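Local coordinates for proton-dependent oligopeptide transporter family protein (Xanthomonas campestris, PDB 6EI3) that probably moves peptides across the membrane, coupled to proton movement, as a POT-family member of the Major Facilitator Superfamily, at residues Ser311-Gln316 against Val376-Val381; Glu319-Ala324 against Pro393-Trp398; Ala383-Met388 against Ser470-Leu475. All coordinates share one frame; numbering follows the deposited sequence.

The three contacts lie on one side of the chain's centre. Interactions 1 and 3 share helix 363-389, and their centres are about 9 Å apart; interaction 2 lies about 14 and 15 Å from them, between the loops that follow helices 312-317 and 363-389. Along the chain interactions 1 and 2 cross, as do 2 and 3, whereas interaction 1 closes before interaction 3 opens. Gln316 of interaction 1 reaches Gln385 of interaction 3, and Met320 of interaction 2 packs on Ile384 and Met388. One bound monoacylglycerol (chain F) touches all three. Interactions 1 and 3 join helices 312-317 and 471-495 to helix 363-389, while interaction 2 joins the two loops.

Interaction 1. Residues Ser311-Gln316 against Val376-Val381; sequences STWVLQ and VAWIAV. With 78M ((2S)-2,3-dihydroxypropyl(7Z)-pentadec-7-enoate), chain F.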
# COMPACT_ATOMS: atom_id res chain seq x y z
N SER A 311 7.18 6.24 9.72
CA SER A 311 6.85 6.17 11.12
C SER A 311 8.08 5.81 11.96
O SER A 311 8.76 6.72 12.43
CB SER A 311 5.68 5.21 11.34
OG SER A 311 6.01 3.87 11.00
N THR A 312 8.41 4.52 12.06
CA THR A 312 9.58 4.02 12.78
C THR A 312 10.89 4.75 12.36
O THR A 312 11.68 5.12 13.22
CB THR A 312 9.68 2.51 12.57
OG1 THR A 312 8.47 1.87 13.02
CG2 THR A 312 10.89 1.91 13.26
N TRP A 313 11.13 4.93 11.04
CA TRP A 313 12.38 5.58 10.61
C TRP A 313 12.41 7.06 10.95
O TRP A 313 13.47 7.60 11.27
CB TRP A 313 12.65 5.37 9.13
CG TRP A 313 12.96 3.95 8.73
CD1 TRP A 313 12.69 2.81 9.42
CD2 TRP A 313 13.54 3.54 7.48
NE1 TRP A 313 13.12 1.71 8.71
CE2 TRP A 313 13.62 2.13 7.50
CE3 TRP A 313 14.05 4.23 6.37
CZ2 TRP A 313 14.17 1.40 6.45
CZ3 TRP A 313 14.60 3.51 5.33
CH2 TRP A 313 14.68 2.11 5.38
N VAL A 314 11.25 7.73 10.87
CA VAL A 314 11.17 9.16 11.24
C VAL A 314 11.50 9.32 12.71
O VAL A 314 12.29 10.20 13.07
CB VAL A 314 9.80 9.81 10.86
CG1 VAL A 314 9.66 11.18 11.50
CG2 VAL A 314 9.64 9.91 9.34
N LEU A 315 10.91 8.45 13.57
CA LEU A 315 11.12 8.47 15.02
C LEU A 315 12.59 8.23 15.35
O LEU A 315 13.09 8.81 16.30
CB LEU A 315 10.23 7.43 15.71
CG LEU A 315 8.73 7.73 15.65
CD1 LEU A 315 7.89 6.52 16.05
CD2 LEU A 315 8.36 9.02 16.46
N GLN A 316 13.27 7.39 14.57
CA GLN A 316 14.71 7.16 14.73
C GLN A 316 15.45 8.44 14.31
O GLN A 316 16.29 8.92 15.06
CB GLN A 316 15.20 5.97 13.87
CG GLN A 316 16.71 5.74 14.02
CD GLN A 316 17.24 4.64 13.15
OE1 GLN A 316 17.31 4.76 11.93
NE2 GLN A 316 17.71 3.58 13.77
N VAL A 376 17.59 -6.70 4.59
CA VAL A 376 18.96 -6.17 4.72
C VAL A 376 18.91 -4.69 5.16
O VAL A 376 19.69 -4.29 6.02
CB VAL A 376 19.81 -6.40 3.42
CG1 VAL A 376 21.24 -5.85 3.57
CG2 VAL A 376 19.85 -7.88 3.06
N ALA A 377 17.95 -3.91 4.63
CA ALA A 377 17.73 -2.50 4.98
C ALA A 377 17.44 -2.39 6.48
O ALA A 377 17.98 -1.52 7.15
CB ALA A 377 16.56 -1.93 4.19
N TRP A 378 16.62 -3.32 7.00
CA TRP A 378 16.24 -3.33 8.40
C TRP A 378 17.37 -3.86 9.31
O TRP A 378 17.41 -3.46 10.47
CB TRP A 378 14.90 -4.05 8.59
CG TRP A 378 13.76 -3.12 8.24
CD1 TRP A 378 13.43 -2.66 7.00
CD2 TRP A 378 12.94 -2.39 9.17
NE1 TRP A 378 12.43 -1.71 7.10
CE2 TRP A 378 12.09 -1.56 8.42
CE3 TRP A 378 12.84 -2.37 10.58
CZ2 TRP A 378 11.11 -0.76 9.01
CZ3 TRP A 378 11.87 -1.58 11.17
CH2 TRP A 378 11.04 -0.75 10.39
N ILE A 379 18.36 -4.63 8.76
CA ILE A 379 19.56 -5.00 9.53
C ILE A 379 20.36 -3.69 9.75
O ILE A 379 20.81 -3.43 10.87
CB ILE A 379 20.43 -6.13 8.88
CG1 ILE A 379 19.72 -7.52 8.87
CG2 ILE A 379 21.85 -6.21 9.53
CD1 ILE A 379 19.47 -8.18 10.30
N ALA A 380 20.50 -2.86 8.69
CA ALA A 380 21.17 -1.57 8.73
C ALA A 380 20.47 -0.59 9.69
O ALA A 380 21.17 0.01 10.50
CB ALA A 380 21.24 -0.97 7.34
N VAL A 381 19.11 -0.48 9.66
CA VAL A 381 18.34 0.39 10.59
C VAL A 381 18.58 -0.01 12.06
O VAL A 381 18.72 0.86 12.92
CB VAL A 381 16.81 0.51 10.30
CG1 VAL A 381 16.15 1.55 11.20
CG2 VAL A 381 16.57 0.90 8.86
O21 78M F . 29.78 4.54 14.96
C20 78M F . 28.90 3.44 14.73
C18 78M F . 29.40 2.59 13.59
O19 78M F . 29.41 3.34 12.37
C17 78M F . 28.63 1.29 13.44
O2 78M F . 27.36 1.53 12.79
C1 78M F . 27.25 1.20 11.49
O1 78M F . 28.19 1.00 10.77
C2 78M F . 25.81 1.09 11.08
C3 78M F . 25.62 0.79 9.59
C4 78M F . 24.87 -0.50 9.32
C5 78M F . 25.73 -1.70 8.98
C6 78M F . 24.94 -3.01 8.89
C7 78M F . 24.98 -3.64 7.53
C8 78M F . 24.15 -3.42 6.53
C9 78M F . 24.18 -4.05 5.17
C10 78M F . 25.40 -3.65 4.34
C11 78M F . 25.74 -4.63 3.22
C12 78M F . 24.98 -4.41 1.92
C13 78M F . 25.11 -5.57 0.94
C15 78M F . 24.56 -6.50 -1.34
C14 78M F . 24.44 -5.32 -0.40
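The side-chain nitrogen of Gln316 is gripped by two acceptors: NE2 donates to the backbone oxygen Val381 O at 3.0 Å and also bonds to Gln385 OE1, one turn further along the same helix. The bond to Val381 O is fairly straight, 154° at the hydrogen, and its acceptor lies in the amide plane of Gln316. CG of Gln316 stands anti to the backbone N and the chain runs extended beyond it, which carries the amide across to helix 363-389. OE1 is bound by Gln399 NE2, so both polar atoms of this buried amide are satisfied and its flip is probably fixed. Val381 CG1 packs against the amide, 3.5 Å from Gln316 OE1. In this Major Facilitator fold the short helix 312-317 runs in nearly the same direction as 376-381, at 25°, but the axes of the two segments stay 12.6 Å apart, and large side chains span the distance. Trp313 contributes the largest share. Its NE1 sits over one face of Trp378, towards the rim and 3.2 Å from Trp378 CZ2, with the two rings inclined at 48°. Val381 meets the same indole with both branches: CG2 comes to 3.4 Å from Trp313 CZ2, and CG1 makes an off-centre CH-pi contact with the five-membered ring. Tyr403 adds an edge-to-face contact to Trp313. Thr312 puts its methyl CG2 3.9 Å from Trp378 CH2, while its OG1 bonds to Gln308 OE1. Beyond helix 363-389, Ala380 CB lies 3.9 Å from C8 of the chain F lipid.

Interaction 2. Residues Glu319-Ala324 against Pro393-Trp398; sequences EMRMPA and PMHIAW. With 78M ((2S)-2,3-dihydroxypropyl(7Z)-pentadec-7-enoate), chain E; 78M ((2S)-2,3-dihydroxypropyl(7Z)-pentadec-7-enoate), chain K; 78M ((2S)-2,3-dihydroxypropyl(7Z)-pentadec-7-enoate), chain F.
Arg321 and His395 face each other in a single beta bridge between two loops, the one after helix 312-317 and the one after helix 363-389. Arg321 N donates to Met394 O and Ile396 N donates to Arg321 O, both at 2.8 Å, so the arginine backbone is clasped by the residues either side of His395. The two side chains cross at about a right angle, with guanidinium and imidazole planes 72° apart. Arg321 NH1 comes to the ring edge, 3.8 Å from His395 CD2, while Arg321 O lies over the centre of one ring face and O21 of the chain K lipid over the opposite face. Ala397 N donates to His395 ND1 at 3.0 Å, which holds the ring in its rotation. With CD and NE the arginine runs alongside Pro393 CB, both side chains pointing the same way. Met320 turns towards the other loop and bends at chi3 (85°), bringing CE to 3.3 Å from His395 O; it also packs on Ile384 and Met388. Met322 crosses Ile396 obliquely, CE against CD1. Trp398 has C17 of the chain E lipid over one face, 3.4 Å from Trp398 NE1, and Met394 CE and the chain F lipid over the other. A water joins the loops, accepting from Met394 N at 3.0 Å and lying 3.1 Å from Glu319 O, to which it probably donates.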
# COMPACT_ATOMS: atom_id res chain seq x y z
N GLU A 319 16.18 11.49 16.66
CA GLU A 319 17.22 11.36 17.68
C GLU A 319 18.64 11.38 17.09
O GLU A 319 19.61 11.23 17.82
CB GLU A 319 17.00 10.09 18.53
CG GLU A 319 15.61 9.99 19.16
CD GLU A 319 15.18 11.12 20.08
OE1 GLU A 319 15.99 11.54 20.94
OE2 GLU A 319 14.02 11.57 19.96
N MET A 320 18.76 11.54 15.77
CA MET A 320 20.07 11.53 15.11
C MET A 320 20.63 12.96 14.93
O MET A 320 19.86 13.91 15.01
CB MET A 320 19.95 10.79 13.77
CG MET A 320 19.55 9.34 13.96
SD MET A 320 19.31 8.46 12.41
CE MET A 320 21.04 7.95 12.06
N ARG A 321 21.95 13.11 14.73
CA ARG A 321 22.55 14.45 14.54
C ARG A 321 22.21 15.00 13.16
O ARG A 321 22.19 14.27 12.18
CB ARG A 321 24.08 14.42 14.68
CG ARG A 321 24.63 13.94 16.01
CD ARG A 321 26.11 14.30 16.14
NE ARG A 321 26.97 13.62 15.17
CZ ARG A 321 27.52 14.20 14.10
NH1 ARG A 321 27.31 15.48 13.85
NH2 ARG A 321 28.29 13.49 13.28
N MET A 322 21.95 16.30 13.09
CA MET A 322 21.59 16.98 11.85
C MET A 322 21.78 18.49 12.01
O MET A 322 21.76 18.97 13.15
CB MET A 322 20.13 16.66 11.46
CG MET A 322 19.08 17.31 12.36
SD MET A 322 17.42 16.69 12.00
CE MET A 322 17.52 15.12 12.77
N PRO A 323 21.93 19.28 10.92
CA PRO A 323 22.03 20.74 11.09
C PRO A 323 20.68 21.34 11.49
O PRO A 323 19.63 20.73 11.20
CB PRO A 323 22.49 21.25 9.73
CG PRO A 323 22.15 20.18 8.77
CD PRO A 323 22.00 18.89 9.49
N ALA A 324 20.70 22.49 12.17
CA ALA A 324 19.51 23.20 12.68
C ALA A 324 18.41 23.38 11.64
O ALA A 324 17.24 23.26 11.98
CB ALA A 324 19.91 24.56 13.25
N PRO A 393 27.08 9.08 18.92
CA PRO A 393 26.35 10.10 18.13
C PRO A 393 26.28 9.68 16.66
O PRO A 393 27.30 9.37 16.05
CB PRO A 393 27.13 11.39 18.39
CG PRO A 393 28.49 10.95 18.76
CD PRO A 393 28.42 9.56 19.32
N MET A 394 25.06 9.55 16.12
CA MET A 394 24.89 9.11 14.74
C MET A 394 24.26 10.20 13.89
O MET A 394 23.18 10.67 14.23
CB MET A 394 24.08 7.80 14.66
CG MET A 394 24.80 6.61 15.31
SD MET A 394 26.31 6.10 14.44
CE MET A 394 25.60 5.02 13.20
N HIS A 395 24.94 10.61 12.81
CA HIS A 395 24.42 11.65 11.93
C HIS A 395 23.28 11.03 11.13
O HIS A 395 23.35 9.85 10.77
CB HIS A 395 25.52 12.17 10.99
CG HIS A 395 25.17 13.44 10.27
ND1 HIS A 395 24.36 13.43 9.14
CD2 HIS A 395 25.54 14.72 10.54
CE1 HIS A 395 24.24 14.70 8.78
NE2 HIS A 395 24.94 15.51 9.58
N ILE A 396 22.22 11.80 10.88
CA ILE A 396 21.05 11.32 10.13
C ILE A 396 21.41 10.80 8.71
O ILE A 396 20.69 9.96 8.19
CB ILE A 396 19.91 12.37 10.11
CG1 ILE A 396 18.56 11.70 9.71
CG2 ILE A 396 20.28 13.61 9.24
CD1 ILE A 396 17.34 12.47 10.11
N ALA A 397 22.54 11.26 8.11
CA ALA A 397 23.00 10.79 6.79
C ALA A 397 23.22 9.27 6.79
O ALA A 397 23.18 8.66 5.72
CB ALA A 397 24.29 11.51 6.39
N TRP A 398 23.39 8.65 7.97
CA TRP A 398 23.50 7.18 8.07
C TRP A 398 22.22 6.50 7.55
O TRP A 398 22.30 5.36 7.08
CB TRP A 398 23.75 6.73 9.51
CG TRP A 398 25.21 6.63 9.86
CD1 TRP A 398 25.91 7.46 10.67
CD2 TRP A 398 26.14 5.65 9.37
NE1 TRP A 398 27.21 7.03 10.77
CE2 TRP A 398 27.39 5.93 9.97
CE3 TRP A 398 26.05 4.58 8.46
CZ2 TRP A 398 28.53 5.17 9.71
CZ3 TRP A 398 27.18 3.81 8.22
CH2 TRP A 398 28.40 4.11 8.84
O21 78M E . 29.40 12.16 9.72
C20 78M E . 29.12 10.77 9.69
C18 78M E . 28.88 10.28 8.28
O19 78M E . 27.86 11.08 7.66
C17 78M E . 28.47 8.83 8.23
O2 78M E . 28.46 8.37 6.86
C1 78M E . 27.29 8.28 6.22
O1 78M E . 26.29 8.85 6.57
C2 78M E . 27.37 7.36 5.04
C3 78M E . 26.15 6.46 4.90
C4 78M E . 26.33 5.30 3.92
C5 78M E . 26.03 5.62 2.46
C6 78M E . 25.80 4.38 1.60
C7 78M E . 25.72 4.68 0.14
C8 78M E . 24.75 4.35 -0.68
C9 78M E . 24.67 4.64 -2.16
C10 78M E . 23.97 5.96 -2.52
C11 78M E . 24.84 7.22 -2.40
C12 78M E . 25.68 7.56 -3.62
C13 78M E . 26.32 8.94 -3.57
C15 78M E . 27.57 10.78 -4.79
C14 78M E . 27.05 9.35 -4.84
O21 78M K . 28.04 13.80 7.62
C20 78M K . 28.31 14.99 6.89
C18 78M K . 27.10 15.41 6.09
O19 78M K . 26.73 14.38 5.17
C17 78M K . 27.32 16.72 5.36
O2 78M K . 25.98 17.10 4.95
C1 78M K . 25.47 18.26 5.39
O1 78M K . 26.11 19.12 5.92
C2 78M K . 23.99 18.31 5.16
C3 78M K . 23.23 17.52 6.21
C4 78M K . 21.77 17.30 5.86
C5 78M K . 21.19 16.02 6.46
C6 78M K . 21.65 14.73 5.78
C7 78M K . 21.10 14.61 4.40
C8 78M K . 21.00 13.53 3.66
C9 78M K . 20.42 13.47 2.29
C10 78M K . 18.89 13.34 2.32
C11 78M K . 18.10 14.65 2.23
C12 78M K . 17.90 15.21 0.83
C13 78M K . 17.05 14.33 -0.08
C15 78M K . 16.22 13.87 -2.41
C14 78M K . 17.07 14.76 -1.54
O21 78M F . 29.78 4.54 14.96
C20 78M F . 28.90 3.44 14.73
C18 78M F . 29.40 2.59 13.59
O19 78M F . 29.41 3.34 12.37
C17 78M F . 28.63 1.29 13.44
O2 78M F . 27.36 1.53 12.79
C1 78M F . 27.25 1.20 11.49
O1 78M F . 28.19 1.00 10.77
C2 78M F . 25.81 1.09 11.08
C3 78M F . 25.62 0.79 9.59
C4 78M F . 24.87 -0.50 9.32
C5 78M F . 25.73 -1.70 8.98
C6 78M F . 24.94 -3.01 8.89
C7 78M F . 24.98 -3.64 7.53
C8 78M F . 24.15 -3.42 6.53
C9 78M F . 24.18 -4.05 5.17
C10 78M F . 25.40 -3.65 4.34
C11 78M F . 25.74 -4.63 3.22
C12 78M F . 24.98 -4.41 1.92
C13 78M F . 25.11 -5.57 0.94
C15 78M F . 24.56 -6.50 -1.34
C14 78M F . 24.44 -5.32 -0.40
O HOH W 1 22.56 10.29 17.60

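Interaction 3. Residues Ala383-Met388 against Ser470-Leu475; sequences AIQVAM and SEAAFL. With 78M ((2S)-2,3-dihydroxypropyl(7Z)-pentadec-7-enoate), chain F.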
# COMPACT_ATOMS: atom_id res chain seq x y z
N ALA A 383 21.18 -1.82 13.27
CA ALA A 383 22.59 -1.60 13.60
C ALA A 383 22.85 -0.12 13.91
O ALA A 383 23.61 0.20 14.82
CB ALA A 383 23.47 -2.08 12.45
N ILE A 384 22.13 0.78 13.22
CA ILE A 384 22.21 2.21 13.48
C ILE A 384 21.62 2.49 14.88
O ILE A 384 22.25 3.19 15.68
CB ILE A 384 21.53 3.02 12.36
CG1 ILE A 384 22.43 3.05 11.10
CG2 ILE A 384 21.18 4.45 12.85
CD1 ILE A 384 21.63 3.24 9.79
N GLN A 385 20.47 1.87 15.18
CA GLN A 385 19.82 2.01 16.48
C GLN A 385 20.71 1.52 17.60
O GLN A 385 20.78 2.19 18.62
CB GLN A 385 18.47 1.28 16.52
CG GLN A 385 17.58 1.66 17.71
CD GLN A 385 17.21 3.13 17.73
OE1 GLN A 385 16.77 3.69 16.72
NE2 GLN A 385 17.43 3.80 18.85
N VAL A 386 21.38 0.36 17.43
CA VAL A 386 22.28 -0.24 18.45
C VAL A 386 23.46 0.72 18.74
O VAL A 386 23.83 0.85 19.90
CB VAL A 386 22.74 -1.68 18.07
CG1 VAL A 386 23.86 -2.18 18.98
CG2 VAL A 386 21.57 -2.65 18.10
N ALA A 387 23.99 1.41 17.71
CA ALA A 387 25.06 2.40 17.88
C ALA A 387 24.52 3.59 18.68
O ALA A 387 25.17 4.02 19.63
CB ALA A 387 25.59 2.87 16.52
N MET A 388 23.29 4.03 18.38
CA MET A 388 22.61 5.13 19.08
C MET A 388 22.34 4.76 20.55
O MET A 388 22.64 5.55 21.45
CB MET A 388 21.28 5.50 18.38
CG MET A 388 21.45 6.36 17.12
SD MET A 388 19.96 6.37 16.06
CE MET A 388 18.89 7.39 17.00
N SER A 470 17.08 -1.95 22.99
CA SER A 470 15.95 -1.07 23.26
C SER A 470 14.75 -1.68 22.51
O SER A 470 14.94 -2.57 21.68
CB SER A 470 16.23 0.34 22.75
OG SER A 470 16.28 0.40 21.33
N GLU A 471 13.52 -1.21 22.81
CA GLU A 471 12.29 -1.65 22.15
C GLU A 471 12.37 -1.37 20.63
O GLU A 471 12.05 -2.25 19.83
CB GLU A 471 11.07 -0.96 22.79
CG GLU A 471 9.76 -1.66 22.53
CD GLU A 471 8.58 -1.05 23.25
OE1 GLU A 471 7.71 -0.46 22.57
OE2 GLU A 471 8.51 -1.16 24.50
N ALA A 472 12.84 -0.17 20.25
CA ALA A 472 13.01 0.21 18.85
C ALA A 472 13.98 -0.77 18.14
O ALA A 472 13.60 -1.33 17.12
CB ALA A 472 13.51 1.64 18.74
N ALA A 473 15.18 -1.03 18.73
CA ALA A 473 16.21 -1.93 18.17
C ALA A 473 15.70 -3.36 18.05
O ALA A 473 15.94 -4.00 17.03
CB ALA A 473 17.49 -1.86 19.00
N PHE A 474 14.97 -3.85 19.07
CA PHE A 474 14.37 -5.19 19.04
C PHE A 474 13.40 -5.31 17.85
O PHE A 474 13.47 -6.27 17.10
CB PHE A 474 13.64 -5.49 20.36
CG PHE A 474 12.99 -6.85 20.41
CD1 PHE A 474 13.70 -7.97 20.83
CD2 PHE A 474 11.66 -7.03 20.01
CE1 PHE A 474 13.10 -9.23 20.86
CE2 PHE A 474 11.07 -8.29 20.03
CZ PHE A 474 11.79 -9.38 20.46
N LEU A 475 12.47 -4.34 17.71
CA LEU A 475 11.47 -4.28 16.64
C LEU A 475 12.11 -4.22 15.26
O LEU A 475 11.62 -4.87 14.35
CB LEU A 475 10.50 -3.10 16.84
CG LEU A 475 9.37 -3.31 17.85
CD1 LEU A 475 8.70 -1.97 18.18
CD2 LEU A 475 8.32 -4.30 17.31
O21 78M F . 29.78 4.54 14.96
C20 78M F . 28.90 3.44 14.73
C18 78M F . 29.40 2.59 13.59
O19 78M F . 29.41 3.34 12.37
C17 78M F . 28.63 1.29 13.44
O2 78M F . 27.36 1.53 12.79
C1 78M F . 27.25 1.20 11.49
O1 78M F . 28.19 1.00 10.77
C2 78M F . 25.81 1.09 11.08
C3 78M F . 25.62 0.79 9.59
C4 78M F . 24.87 -0.50 9.32
C5 78M F . 25.73 -1.70 8.98
C6 78M F . 24.94 -3.01 8.89
C7 78M F . 24.98 -3.64 7.53
C8 78M F . 24.15 -3.42 6.53
C9 78M F . 24.18 -4.05 5.17
C10 78M F . 25.40 -3.65 4.34
C11 78M F . 25.74 -4.63 3.22
C12 78M F . 24.98 -4.41 1.92
C13 78M F . 25.11 -5.57 0.94
C15 78M F . 24.56 -6.50 -1.34
C14 78M F . 24.44 -5.32 -0.40
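Gln385 meets the first turn of helix 471-495 with its methylene groups, and no hydrogen bond links the two segments directly. CG of Gln385 rests 3.7 Å from Ala473 N, a backbone nitrogen already taken by a cap: Ser470, at the N-cap position, accepts from it through OG at 3.2 Å and 167° at the hydrogen. The same Gln385 CG is 4.0 Å from Ser470 OG, so the aliphatic part of the glutamine lies against the capping bond. Its CG stands anti to the backbone N (chi1 -166°), directed at the other helix, and the chain then bends at chi2, setting CD 4.1 Å from Ala472 CB. The polar end is held by other groups. NE2 bonds to Asp389 OD1, and the other carboxylate oxygen, OD2, bonds to Ser470 OG; Asp389 thus bridges glutamine and cap, and its probable negative charge would suit the helix N-terminus. The two helices are neighbours in the Major Facilitator helix bundle, running nearly antiparallel at 159° with the axes of the short segments 8.9 Å apart. The alanines present only CB here: Gln385 and Ala473 are the closest backbone pair, CA to CA 5.6 Å. Ala473 CB touches Gln385 CG at 3.8 Å and, more loosely, Val386 CG2 at 4.3 Å. Val386 also packs on Leu469 and Phe477 and touches a further bound lipid. Across helix 363-389 from this contact, Ala383, Ile384 and Ala387 lie against the chain F lipid, Ala383 and Ile384 on its acyl chain and Ala387 CB at C20 of its glycerol.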